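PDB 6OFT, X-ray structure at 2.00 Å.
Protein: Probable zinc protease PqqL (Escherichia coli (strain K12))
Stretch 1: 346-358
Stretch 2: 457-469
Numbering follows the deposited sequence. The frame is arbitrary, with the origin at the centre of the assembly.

Stretch 1 (346-358) DQHGFSAEELDDV
Stretch 2 457-469: EYANKKLAAYVFP

Two consecutive side chains at the end of a helix, Gln347 and His348, read the backbone of a loop more than a hundred residues away, and every direct hydrogen bond across this contact involves one of them. The example illustrates a general principle: the peptide groups of a loop can be bonded by side chains from another segment, while an aromatic anchor further along contributes the largest share of the buried area.

Stretch 1 is helical through His348, breaks at Gly349 (phi 60°, psi -143°, a positive phi that favours glycine), passes through extended Phe350 and Ser351, and resumes as helix from Ala352 to Val358. Stretch 2 leaves a helix after Ala459, turns at Asn460 (-93°/3°), with Lys461 N donating to Tyr458 O at 3.2 Å, and then runs largely extended to Phe468. The register advances in the same sequence direction on both sides: CA atoms lie 7.5 Å apart for Gln347 and Leu463, 5.8 Å for His348 and Ala465, and 6.0 Å for Glu354 and Phe468.

Gln347 (chi1 m, chi2 t, chi3 29°) points toward stretch 2 and uses both ends of its amide. Its OE1 accepts from Leu463 N at 3.0 Å, while its NE2 makes a weak bond to Lys461 O, also 3.0 Å. A water oxygen accepts from Gln347 NE2 at 2.8 Å, and the water donates to Ala459 O, 3.3 Å from its oxygen, extending the reach of the amide to the helix end. His348 (chi1 m, chi2 -80°) continues the pattern: its NE2 donates to Leu463 O at 2.8 Å, near the ring plane, leaving a face free for Ala465, whose CB sits 4.1 Å from the centroid of the His348 ring in a CH-pi contact. The small methyl suits this close approach.

Ser351 (chi1 p) caps the second helix: Glu354 N donates to Ser351 OG at 3.2 Å, and Ser351 N returns a bond to Glu354 OE2 at 3.0 Å. Glu354 (m, t, chi3 120°) starts sideways, but its end approaches stretch 2, placing OE1 3.4 Å from CD2 of Tyr466 (chi1 t, chi2 82°).

Phe468 (chi1 t, chi2 75°) points toward the helix and has the largest area covered, 106 of the 537 Å² buried in total. Its CD2 lies 3.8 Å from Glu353 CB, its CD1 3.8 Å from Glu354 CG, and its CZ 3.4 Å from Asp357 CG (chi1 t), so the ring lies against the aliphatic parts of two glutamates, with Glu353 O over one face, and reaches an aspartate carboxylate one turn on.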

# COMPACT_ATOMS: atom_id res chain seq x y z
N ASP A 346 28.92 1.57 -3.82
CA ASP A 346 29.65 0.61 -2.97
C ASP A 346 31.03 1.16 -2.60
O ASP A 346 31.46 1.05 -1.45
CB ASP A 346 29.87 -0.74 -3.70
CG ASP A 346 28.69 -1.67 -3.81
OD1 ASP A 346 27.69 -1.47 -3.07
OD2 ASP A 346 28.76 -2.61 -4.63
N GLN A 347 31.72 1.76 -3.58
CA GLN A 347 33.07 2.28 -3.44
C GLN A 347 33.18 3.67 -2.80
O GLN A 347 34.12 3.89 -2.04
CB GLN A 347 33.78 2.25 -4.80
CG GLN A 347 34.19 0.83 -5.25
CD GLN A 347 34.63 0.73 -6.70
OE1 GLN A 347 35.17 1.68 -7.29
NE2 GLN A 347 34.44 -0.43 -7.31
N HIS A 348 32.24 4.61 -3.08
CA HIS A 348 32.37 5.99 -2.57
C HIS A 348 31.15 6.57 -1.84
O HIS A 348 31.25 7.67 -1.31
CB HIS A 348 32.77 6.94 -3.72
CG HIS A 348 33.99 6.48 -4.46
ND1 HIS A 348 35.25 6.70 -3.95
CD2 HIS A 348 34.09 5.77 -5.60
CE1 HIS A 348 36.08 6.14 -4.82
NE2 HIS A 348 35.42 5.55 -5.82
N GLY A 349 30.04 5.83 -1.81
CA GLY A 349 28.81 6.27 -1.15
C GLY A 349 28.26 7.56 -1.71
O GLY A 349 28.35 7.81 -2.92
N PHE A 350 27.72 8.41 -0.84
CA PHE A 350 27.16 9.70 -1.25
C PHE A 350 27.94 10.82 -0.64
O PHE A 350 28.49 10.66 0.45
CB PHE A 350 25.66 9.78 -0.91
CG PHE A 350 24.85 8.69 -1.58
CD1 PHE A 350 24.50 8.78 -2.93
CD2 PHE A 350 24.46 7.56 -0.88
CE1 PHE A 350 23.78 7.76 -3.56
CE2 PHE A 350 23.73 6.54 -1.51
CZ PHE A 350 23.38 6.66 -2.83
N SER A 351 28.04 11.96 -1.33
CA SER A 351 28.78 13.11 -0.82
C SER A 351 27.92 13.91 0.15
O SER A 351 26.70 13.77 0.13
CB SER A 351 29.24 14.01 -1.96
OG SER A 351 28.14 14.65 -2.58
N ALA A 352 28.56 14.76 0.96
CA ALA A 352 27.89 15.66 1.90
C ALA A 352 26.95 16.63 1.15
O ALA A 352 25.87 16.92 1.65
CB ALA A 352 28.92 16.43 2.72
N GLU A 353 27.35 17.10 -0.06
CA GLU A 353 26.53 18.01 -0.88
C GLU A 353 25.28 17.32 -1.40
O GLU A 353 24.23 17.95 -1.46
CB GLU A 353 27.30 18.62 -2.07
CG GLU A 353 28.69 19.15 -1.75
CD GLU A 353 29.76 18.08 -1.84
OE1 GLU A 353 30.05 17.63 -2.97
OE2 GLU A 353 30.29 17.68 -0.78
N GLU A 354 25.41 16.04 -1.81
CA GLU A 354 24.31 15.23 -2.34
C GLU A 354 23.23 15.01 -1.26
O GLU A 354 22.04 15.13 -1.55
CB GLU A 354 24.83 13.88 -2.81
CG GLU A 354 25.32 13.82 -4.25
CD GLU A 354 25.70 12.40 -4.63
OE1 GLU A 354 25.10 11.85 -5.57
OE2 GLU A 354 26.60 11.84 -3.96
N LEU A 355 23.67 14.68 -0.02
CA LEU A 355 22.78 14.47 1.13
C LEU A 355 22.14 15.80 1.57
O LEU A 355 20.94 15.83 1.83
CB LEU A 355 23.52 13.77 2.30
CG LEU A 355 22.67 13.45 3.57
CD1 LEU A 355 21.41 12.60 3.23
CD2 LEU A 355 23.51 12.78 4.64
N ASP A 356 22.94 16.88 1.62
CA ASP A 356 22.48 18.23 1.96
C ASP A 356 21.41 18.73 0.99
O ASP A 356 20.47 19.39 1.42
CB ASP A 356 23.64 19.25 2.04
CG ASP A 356 24.48 19.21 3.30
OD1 ASP A 356 24.00 18.66 4.32
OD2 ASP A 356 25.61 19.74 3.27
N ASP A 357 21.54 18.39 -0.31
CA ASP A 357 20.52 18.77 -1.30
C ASP A 357 19.22 17.96 -1.12
O ASP A 357 18.15 18.52 -1.28
CB ASP A 357 21.05 18.64 -2.73
CG ASP A 357 20.06 19.14 -3.78
OD1 ASP A 357 19.76 20.36 -3.78
OD2 ASP A 357 19.58 18.32 -4.58
N VAL A 358 19.31 16.66 -0.80
CA VAL A 358 18.12 15.82 -0.57
C VAL A 358 17.32 16.37 0.63
O VAL A 358 16.12 16.62 0.50
CB VAL A 358 18.45 14.31 -0.50
CG1 VAL A 358 17.44 13.53 0.35
CG2 VAL A 358 18.53 13.72 -1.90
N GLU A 457 33.22 -7.70 -12.59
CA GLU A 457 33.95 -6.77 -13.46
C GLU A 457 33.92 -5.37 -12.83
O GLU A 457 34.98 -4.77 -12.63
CB GLU A 457 33.29 -6.74 -14.85
CG GLU A 457 33.96 -5.86 -15.89
CD GLU A 457 33.24 -5.83 -17.22
OE1 GLU A 457 33.16 -6.90 -17.87
OE2 GLU A 457 32.76 -4.75 -17.62
N TYR A 458 32.72 -4.87 -12.47
CA TYR A 458 32.53 -3.56 -11.85
C TYR A 458 33.10 -3.48 -10.42
O TYR A 458 33.69 -2.46 -10.07
CB TYR A 458 31.07 -3.11 -11.90
CG TYR A 458 30.70 -2.51 -13.24
CD1 TYR A 458 31.11 -1.22 -13.58
CD2 TYR A 458 29.97 -3.23 -14.18
CE1 TYR A 458 30.79 -0.66 -14.82
CE2 TYR A 458 29.65 -2.69 -15.42
CZ TYR A 458 30.06 -1.40 -15.74
OH TYR A 458 29.74 -0.85 -16.96
N ALA A 459 32.98 -4.57 -9.63
CA ALA A 459 33.49 -4.63 -8.26
C ALA A 459 35.02 -4.50 -8.19
O ALA A 459 35.54 -3.98 -7.20
CB ALA A 459 33.06 -5.92 -7.59
N ASN A 460 35.73 -5.01 -9.23
CA ASN A 460 37.19 -5.00 -9.34
C ASN A 460 37.74 -3.79 -10.11
O ASN A 460 38.95 -3.70 -10.32
CB ASN A 460 37.72 -6.33 -9.92
CG ASN A 460 37.34 -7.58 -9.15
OD1 ASN A 460 37.18 -8.65 -9.73
ND2 ASN A 460 37.18 -7.48 -7.83
N LYS A 461 36.85 -2.88 -10.54
CA LYS A 461 37.23 -1.64 -11.23
C LYS A 461 37.47 -0.56 -10.18
O LYS A 461 36.79 -0.54 -9.15
CB LYS A 461 36.09 -1.15 -12.15
CG LYS A 461 36.16 -1.63 -13.58
CD LYS A 461 35.15 -0.89 -14.44
CE LYS A 461 34.89 -1.56 -15.76
NZ LYS A 461 34.11 -0.69 -16.68
N LYS A 462 38.42 0.35 -10.44
CA LYS A 462 38.69 1.49 -9.57
C LYS A 462 37.86 2.63 -10.16
O LYS A 462 38.36 3.42 -10.97
CB LYS A 462 40.20 1.83 -9.54
CG LYS A 462 41.04 0.86 -8.72
CD LYS A 462 42.53 1.09 -8.93
CE LYS A 462 43.38 -0.01 -8.35
NZ LYS A 462 44.83 0.27 -8.50
N LEU A 463 36.55 2.64 -9.83
CA LEU A 463 35.58 3.62 -10.33
C LEU A 463 35.74 4.96 -9.62
O LEU A 463 36.10 4.99 -8.44
CB LEU A 463 34.13 3.11 -10.21
CG LEU A 463 33.75 1.90 -11.07
CD1 LEU A 463 32.66 1.08 -10.41
CD2 LEU A 463 33.31 2.31 -12.46
N ALA A 464 35.48 6.06 -10.36
CA ALA A 464 35.61 7.43 -9.86
C ALA A 464 34.40 7.89 -9.06
O ALA A 464 33.26 7.51 -9.36
CB ALA A 464 35.87 8.38 -11.02
N ALA A 465 34.67 8.73 -8.03
CA ALA A 465 33.65 9.29 -7.15
C ALA A 465 32.78 10.25 -7.93
O ALA A 465 33.28 11.01 -8.76
CB ALA A 465 34.30 10.02 -5.98
N TYR A 466 31.47 10.18 -7.70
CA TYR A 466 30.54 11.06 -8.37
C TYR A 466 30.60 12.45 -7.72
O TYR A 466 30.65 12.57 -6.50
CB TYR A 466 29.11 10.50 -8.32
CG TYR A 466 28.08 11.43 -8.91
CD1 TYR A 466 27.87 11.49 -10.29
CD2 TYR A 466 27.35 12.29 -8.10
CE1 TYR A 466 26.95 12.37 -10.84
CE2 TYR A 466 26.42 13.18 -8.64
CZ TYR A 466 26.21 13.21 -10.01
OH TYR A 466 25.29 14.07 -10.52
N VAL A 467 30.57 13.50 -8.56
CA VAL A 467 30.60 14.87 -8.07
C VAL A 467 29.26 15.55 -8.33
O VAL A 467 28.82 15.65 -9.48
CB VAL A 467 31.82 15.69 -8.57
CG1 VAL A 467 31.78 17.13 -8.05
CG2 VAL A 467 33.13 15.02 -8.18
N PHE A 468 28.60 16.01 -7.25
CA PHE A 468 27.33 16.72 -7.30
C PHE A 468 27.53 18.06 -8.05
O PHE A 468 28.48 18.78 -7.74
CB PHE A 468 26.79 16.96 -5.87
CG PHE A 468 25.45 17.66 -5.79
CD1 PHE A 468 24.28 16.98 -6.08
CD2 PHE A 468 25.37 18.99 -5.38
CE1 PHE A 468 23.04 17.63 -5.99
CE2 PHE A 468 24.13 19.63 -5.29
CZ PHE A 468 22.98 18.95 -5.60
N PRO A 469 26.70 18.37 -9.09
CA PRO A 469 26.90 19.62 -9.84
C PRO A 469 26.46 20.87 -9.09
O PRO A 469 25.43 20.87 -8.41
CB PRO A 469 26.07 19.41 -11.12
CG PRO A 469 25.56 17.99 -11.06
CD PRO A 469 25.55 17.61 -9.62
O HOH W 1 33.12 -2.34 -5.72